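Ferric-siderophore receptor protein (Streptomyces coelicolor, PDB 2X4L) probably binds ferric siderophores outside the membrane and hands them to an uptake transporter. Local coordinates at residues 46-51 / 61-66; 263-268 / 291-296. All coordinates share one frame; numbering follows the deposited sequence.

Contact 1: 46-51 / 61-66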
loop_
_atom_site.group_PDB
_atom_site.type_symbol
_atom_site.label_atom_id
_atom_site.label_comp_id
_atom_site.label_asym_id
_atom_site.label_seq_id
_atom_site.Cartn_x
_atom_site.Cartn_y
_atom_site.Cartn_z
ATOM N N ALA A 46 8.701 3.949 -23.217
ATOM C CA ALA A 46 9.641 4.863 -22.692
ATOM C C ALA A 46 8.890 5.861 -21.809
ATOM O O ALA A 46 9.502 6.415 -20.883
ATOM C CB ALA A 46 10.253 5.599 -23.858
ATOM N N ASN A 47 7.604 6.146 -22.124
ATOM C CA ASN A 47 6.851 7.241 -21.374
ATOM C C ASN A 47 5.762 6.625 -20.555
ATOM O O ASN A 47 4.610 6.492 -21.003
ATOM C CB ASN A 47 6.236 8.225 -22.372
ATOM C CG ASN A 47 7.267 8.984 -23.202
ATOM O OD1 ASN A 47 8.472 8.935 -22.949
ATOM N ND2 ASN A 47 6.808 9.637 -24.207
ATOM N N ILE A 48 6.103 6.230 -19.331
ATOM C CA ILE A 48 5.228 5.541 -18.451
ATOM C C ILE A 48 4.597 6.577 -17.504
ATOM O O ILE A 48 5.304 7.489 -17.012
ATOM C CB ILE A 48 6.066 4.520 -17.594
ATOM C CG1 ILE A 48 6.696 3.470 -18.521
ATOM C CG2 ILE A 48 5.149 3.868 -16.519
ATOM C CD1 ILE A 48 7.708 2.625 -17.743
ATOM N N VAL A 49 3.310 6.443 -17.275
ATOM C CA VAL A 49 2.657 7.201 -16.206
ATOM C C VAL A 49 2.088 6.247 -15.212
ATOM O O VAL A 49 1.518 5.234 -15.608
ATOM C CB VAL A 49 1.575 8.124 -16.818
ATOM C CG1 VAL A 49 0.683 8.772 -15.760
ATOM C CG2 VAL A 49 2.224 9.196 -17.747
ATOM N N ALA A 50 2.295 6.505 -13.943
ATOM C CA ALA A 50 1.824 5.544 -12.940
ATOM C C ALA A 50 1.246 6.203 -11.691
ATOM O O ALA A 50 1.678 7.309 -11.305
ATOM C CB ALA A 50 3.025 4.650 -12.526
ATOM N N PHE A 51 0.380 5.499 -10.992
ATOM C CA PHE A 51 -0.014 5.902 -9.670
ATOM C C PHE A 51 1.309 6.053 -8.869
ATOM O O PHE A 51 2.228 5.250 -9.028
ATOM C CB PHE A 51 -0.889 4.798 -9.062
ATOM C CG PHE A 51 -1.240 5.088 -7.628
ATOM C CD1 PHE A 51 -2.088 6.149 -7.344
ATOM C CD2 PHE A 51 -0.783 4.269 -6.608
ATOM C CE1 PHE A 51 -2.397 6.474 -6.033
ATOM C CE2 PHE A 51 -1.099 4.594 -5.283
ATOM C CZ PHE A 51 -1.925 5.703 -4.984
ATOM N N TYR A 61 13.286 -0.866 -8.893
ATOM C CA TYR A 61 13.828 -1.779 -9.927
ATOM C C TYR A 61 14.472 -1.028 -11.062
ATOM O O TYR A 61 14.706 -1.630 -12.074
ATOM C CB TYR A 61 12.658 -2.581 -10.454
ATOM C CG TYR A 61 12.052 -3.437 -9.367
ATOM C CD1 TYR A 61 12.865 -4.293 -8.599
ATOM C CD2 TYR A 61 10.671 -3.402 -9.061
ATOM C CE1 TYR A 61 12.337 -5.101 -7.577
ATOM C CE2 TYR A 61 10.151 -4.251 -8.026
ATOM C CZ TYR A 61 11.016 -5.104 -7.302
ATOM O OH TYR A 61 10.467 -5.855 -6.266
ATOM N N GLY A 62 14.727 0.269 -10.893
ATOM C CA GLY A 62 15.423 1.070 -11.887
ATOM C C GLY A 62 14.637 1.345 -13.128
ATOM O O GLY A 62 15.269 1.653 -14.170
ATOM N N VAL A 63 13.297 1.364 -13.004
ATOM C CA VAL A 63 12.441 1.742 -14.146
ATOM C C VAL A 63 11.899 3.131 -13.869
ATOM O O VAL A 63 11.219 3.316 -12.886
ATOM C CB VAL A 63 11.356 0.716 -14.289
ATOM C CG1 VAL A 63 10.177 1.179 -15.230
ATOM C CG2 VAL A 63 11.999 -0.641 -14.759
ATOM N N GLU A 64 12.249 4.081 -14.741
ATOM C CA GLU A 64 11.799 5.448 -14.548
ATOM C C GLU A 64 10.421 5.661 -15.117
ATOM O O GLU A 64 10.050 5.084 -16.131
ATOM C CB GLU A 64 12.779 6.407 -15.247
ATOM C CG GLU A 64 12.269 7.787 -15.728
ATOM C CD GLU A 64 13.252 8.549 -16.710
ATOM O OE1 GLU A 64 14.381 8.051 -16.976
ATOM O OE2 GLU A 64 12.871 9.639 -17.237
ATOM N N VAL A 65 9.631 6.506 -14.469
ATOM C CA VAL A 65 8.368 6.982 -15.042
ATOM C C VAL A 65 8.452 8.488 -15.400
ATOM O O VAL A 65 9.345 9.253 -14.892
ATOM C CB VAL A 65 7.117 6.722 -14.099
ATOM C CG1 VAL A 65 7.218 5.335 -13.613
ATOM C CG2 VAL A 65 7.110 7.724 -12.914
ATOM N N LYS A 66 7.600 8.907 -16.337
ATOM C CA LYS A 66 7.568 10.330 -16.698
ATOM C C LYS A 66 6.517 11.108 -15.902
ATOM O O LYS A 66 6.731 12.313 -15.625
ATOM C CB LYS A 66 7.301 10.483 -18.179
ATOM C CG LYS A 66 8.382 9.832 -19.073
ATOM C CD LYS A 66 9.624 10.663 -19.106
ATOM C CE LYS A 66 10.836 10.104 -19.921
ATOM N NZ LYS A 66 10.582 9.342 -21.139
HETATM O O HOH W 1 8.821 6.526 -18.278
#

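Contact 2: 263-268 / 291-296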
loop_
_atom_site.group_PDB
_atom_site.type_symbol
_atom_site.label_atom_id
_atom_site.label_comp_id
_atom_site.label_asym_id
_atom_site.label_seq_id
_atom_site.Cartn_x
_atom_site.Cartn_y
_atom_site.Cartn_z
ATOM N N ILE A 263 -0.965 -1.545 18.065
ATOM C CA ILE A 263 -1.849 -0.921 17.020
ATOM C C ILE A 263 -0.987 -0.474 15.850
ATOM O O ILE A 263 0.058 0.176 16.065
ATOM C CB ILE A 263 -2.603 0.243 17.630
ATOM C CG1 ILE A 263 -3.385 -0.233 18.816
ATOM C CG2 ILE A 263 -3.509 0.893 16.531
ATOM C CD1 ILE A 263 -4.148 0.981 19.595
ATOM N N ILE A 264 -1.413 -0.853 14.616
ATOM C CA ILE A 264 -0.736 -0.444 13.404
ATOM C C ILE A 264 -1.649 0.542 12.686
ATOM O O ILE A 264 -2.831 0.188 12.385
ATOM C CB ILE A 264 -0.281 -1.624 12.585
ATOM C CG1 ILE A 264 -1.410 -2.509 11.983
ATOM C CG2 ILE A 264 0.609 -2.561 13.566
ATOM C CD1 ILE A 264 -0.957 -3.653 11.021
ATOM N N MET A 265 -1.190 1.790 12.536
ATOM C CA MET A 265 -2.049 2.870 12.044
ATOM C C MET A 265 -1.665 3.278 10.616
ATOM O O MET A 265 -0.516 3.563 10.310
ATOM C CB MET A 265 -1.900 4.103 12.941
ATOM C CG MET A 265 -2.577 3.896 14.347
ATOM S SD MET A 265 -4.273 3.585 14.298
ATOM C CE MET A 265 -4.896 5.164 13.697
ATOM N N ASP A 266 -2.699 3.397 9.792
ATOM C CA ASP A 266 -2.605 3.867 8.419
ATOM C C ASP A 266 -1.673 5.097 8.355
ATOM O O ASP A 266 -1.868 6.105 9.082
ATOM C CB ASP A 266 -4.028 4.282 8.010
ATOM C CG ASP A 266 -4.234 4.466 6.504
ATOM O OD1 ASP A 266 -3.312 4.707 5.747
ATOM O OD2 ASP A 266 -5.445 4.389 6.186
ATOM N N ASP A 267 -0.747 5.025 7.417
ATOM C CA ASP A 267 0.241 6.054 7.213
ATOM C C ASP A 267 -0.057 7.055 6.078
ATOM O O ASP A 267 0.771 7.982 5.829
ATOM C CB ASP A 267 1.577 5.391 6.966
ATOM C CG ASP A 267 1.607 4.505 5.737
ATOM O OD1 ASP A 267 0.637 4.331 5.028
ATOM O OD2 ASP A 267 2.791 4.006 5.463
ATOM N N ARG A 268 -1.214 6.927 5.422
ATOM C CA ARG A 268 -1.374 7.722 4.195
ATOM C C ARG A 268 -1.771 9.160 4.388
ATOM O O ARG A 268 -2.305 9.513 5.454
ATOM C CB ARG A 268 -2.424 6.982 3.324
ATOM C CG ARG A 268 -1.874 5.635 2.789
ATOM C CD ARG A 268 -2.942 4.841 2.045
ATOM N NE ARG A 268 -4.068 4.542 2.963
ATOM C CZ ARG A 268 -5.300 4.469 2.558
ATOM N NH1 ARG A 268 -5.608 4.457 1.234
ATOM N NH2 ARG A 268 -6.234 4.357 3.495
ATOM N N GLY A 291 3.249 2.862 24.350
ATOM C CA GLY A 291 4.140 3.158 23.230
ATOM C C GLY A 291 4.193 2.077 22.166
ATOM O O GLY A 291 5.227 1.930 21.518
ATOM N N GLN A 292 3.162 1.221 22.054
ATOM C CA GLN A 292 3.118 0.063 21.170
ATOM C C GLN A 292 2.269 0.329 19.921
ATOM O O GLN A 292 1.396 -0.411 19.579
ATOM C CB GLN A 292 2.648 -1.183 21.950
ATOM C CG GLN A 292 3.710 -1.525 22.951
ATOM C CD GLN A 292 3.383 -2.655 23.905
ATOM O OE1 GLN A 292 2.323 -3.273 23.869
ATOM N NE2 GLN A 292 4.333 -2.928 24.770
ATOM N N VAL A 293 2.508 1.454 19.295
ATOM C CA VAL A 293 1.815 1.897 18.062
ATOM C C VAL A 293 2.917 2.074 17.034
ATOM O O VAL A 293 3.936 2.770 17.240
ATOM C CB VAL A 293 1.076 3.203 18.304
ATOM C CG1 VAL A 293 0.346 3.676 17.029
ATOM C CG2 VAL A 293 -0.012 3.056 19.459
ATOM N N ILE A 294 2.693 1.492 15.855
ATOM C CA ILE A 294 3.543 1.704 14.716
ATOM C C ILE A 294 2.783 2.034 13.508
ATOM O O ILE A 294 1.525 2.013 13.531
ATOM C CB ILE A 294 4.411 0.438 14.440
ATOM C CG1 ILE A 294 3.586 -0.796 14.108
ATOM C CG2 ILE A 294 5.418 0.202 15.614
ATOM C CD1 ILE A 294 4.453 -1.924 13.400
ATOM N N ALA A 295 3.412 2.226 12.348
ATOM C CA ALA A 295 2.684 2.440 11.091
ATOM C C ALA A 295 2.217 1.143 10.463
ATOM O O ALA A 295 2.834 0.081 10.643
ATOM C CB ALA A 295 3.609 3.183 10.116
ATOM N N ARG A 296 1.114 1.261 9.732
ATOM C CA ARG A 296 0.700 0.312 8.769
ATOM C C ARG A 296 0.697 1.030 7.401
ATOM O O ARG A 296 0.240 2.186 7.371
ATOM C CB ARG A 296 -0.758 -0.131 9.008
ATOM C CG ARG A 296 -1.240 -1.134 7.906
ATOM C CD ARG A 296 -2.750 -1.491 8.018
ATOM N NE ARG A 296 -3.075 -2.269 6.845
ATOM C CZ ARG A 296 -4.302 -2.333 6.330
ATOM N NH1 ARG A 296 -5.340 -1.636 6.883
ATOM N NH2 ARG A 296 -4.454 -2.990 5.154
#

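Contact 1: 46-51 / 61-66
The ammonium nitrogen of Lys66 is held by two acceptors on neighbouring residues: NZ gives a 2.8 Å bond to Asn47 OD1 and a longer one, 3.1 Å, to Ala46 O. The amide oxygen is met with NZ tilted 26° from its plane, whereas NZ stands well above the plane of the Ala46 carbonyl. The Lys66 chain bends twice on the way, at chi2 (-76°), which turns CD, and at chi4, which places NZ; its CG passes 3.8 Å from Asn47 CA. At the root of the same residue, Lys66 N bonds Ile48 O at 2.8 Å. A water completes the polar seam by donating to Ala46 O and Glu64 O while accepting from Ile48 N. On the apolar side, Ile48 meets two valines at about right angles: CD1 touches Val63 CG1 at 3.8 Å, and CG2 touches Val65 CG1 at 3.9 Å. This is the return of a beta-alpha-beta unit, where the chain leaves helix 52-60 through a Schellman motif at Gly62 and runs into strand 67-69. Strand 48-51 lies between that strand and strand 113-118 in the parallel sheet, with Ala55 of helix 52-60 packed on Ala50 and Val65.

Contact 2: 263-268 / 291-296
Ile264 and Ile294 lie side by side and point the same way, with Ile264 CG2 pressed to 3.5 Å from Ile294 CG1. That CG1 sits between its backbone N and carbonyl carbon (chi1 62°), while CG2 of Ile264 is anti to its own carbonyl carbon. Arg296 shares their face: its chain is extended from CG to NE and crosses Ile264 obliquely, CB lying 3.9 Å from Ile264 CG1 and CG 4.0 Å from Ile264 CD1. The aliphatic part thus does the packing, while the guanidinium runs on to a salt bridge with Asp221. Elsewhere on the pair of strands, Met265 CG meets Val293 CG1 at 4.0 Å. Beneath these side chains the chain makes a beta-alpha-beta crossover: it leaves strand 262-266, passes through helices 280-283 and 286-289 and returns as parallel strand 293-296, the short segments crossing at -42°. Their bonds alternate, as in Met265 N to Ile294 O and Arg296 N to Met265 O. At the end of the strand, Asp266 OD1 accepts from Arg268 N in an Asx turn, and Arg268 grips the carboxylate side-on in the guanidinium plane and on syn lone pairs, NE to OD1 and NH2 to OD2; OD2 is also hydrogen-bonded to Ser205 OG. Asp267 N makes a weak bond to Arg296 O; its CB points toward the other segment, and OD2 is hydrogen-bonded to Ser297 OG. An alanine in place of Asp267 would probably leave Ser297 OG without this carboxylate mate and open a gap beside Arg296 O. Helix 304-320 covers the isoleucine face through Leu314 on Ile264 and Ala317 on Ile294, and Leu222 of helix 220-227 touches both Ile264 and Arg296.

How the contacts relate
From the N terminus, contact 1 comes first: 46-51 meets 61-66 across a short loop that is entirely helix 52-60. The chain then finishes the five-stranded parallel sheet and passes along the long helix 173-195 into the mixed sheet, where contact 2 closes a wider loop from 263-268 to 291-296 through helices 280-283 and 286-289. The two loops follow in series, neither nesting nor crossing, and their centres lie about 30 Å apart on opposite sides of the chain's centre. Contact 1 ties strand 48-51 to the loop leading into strand 67-69; contact 2 pairs two strands of the mixed sheet. Glu299, soon after contact 2, reaches both: it touches Phe51 of contact 1 and forms a salt bridge with Arg268 of contact 2.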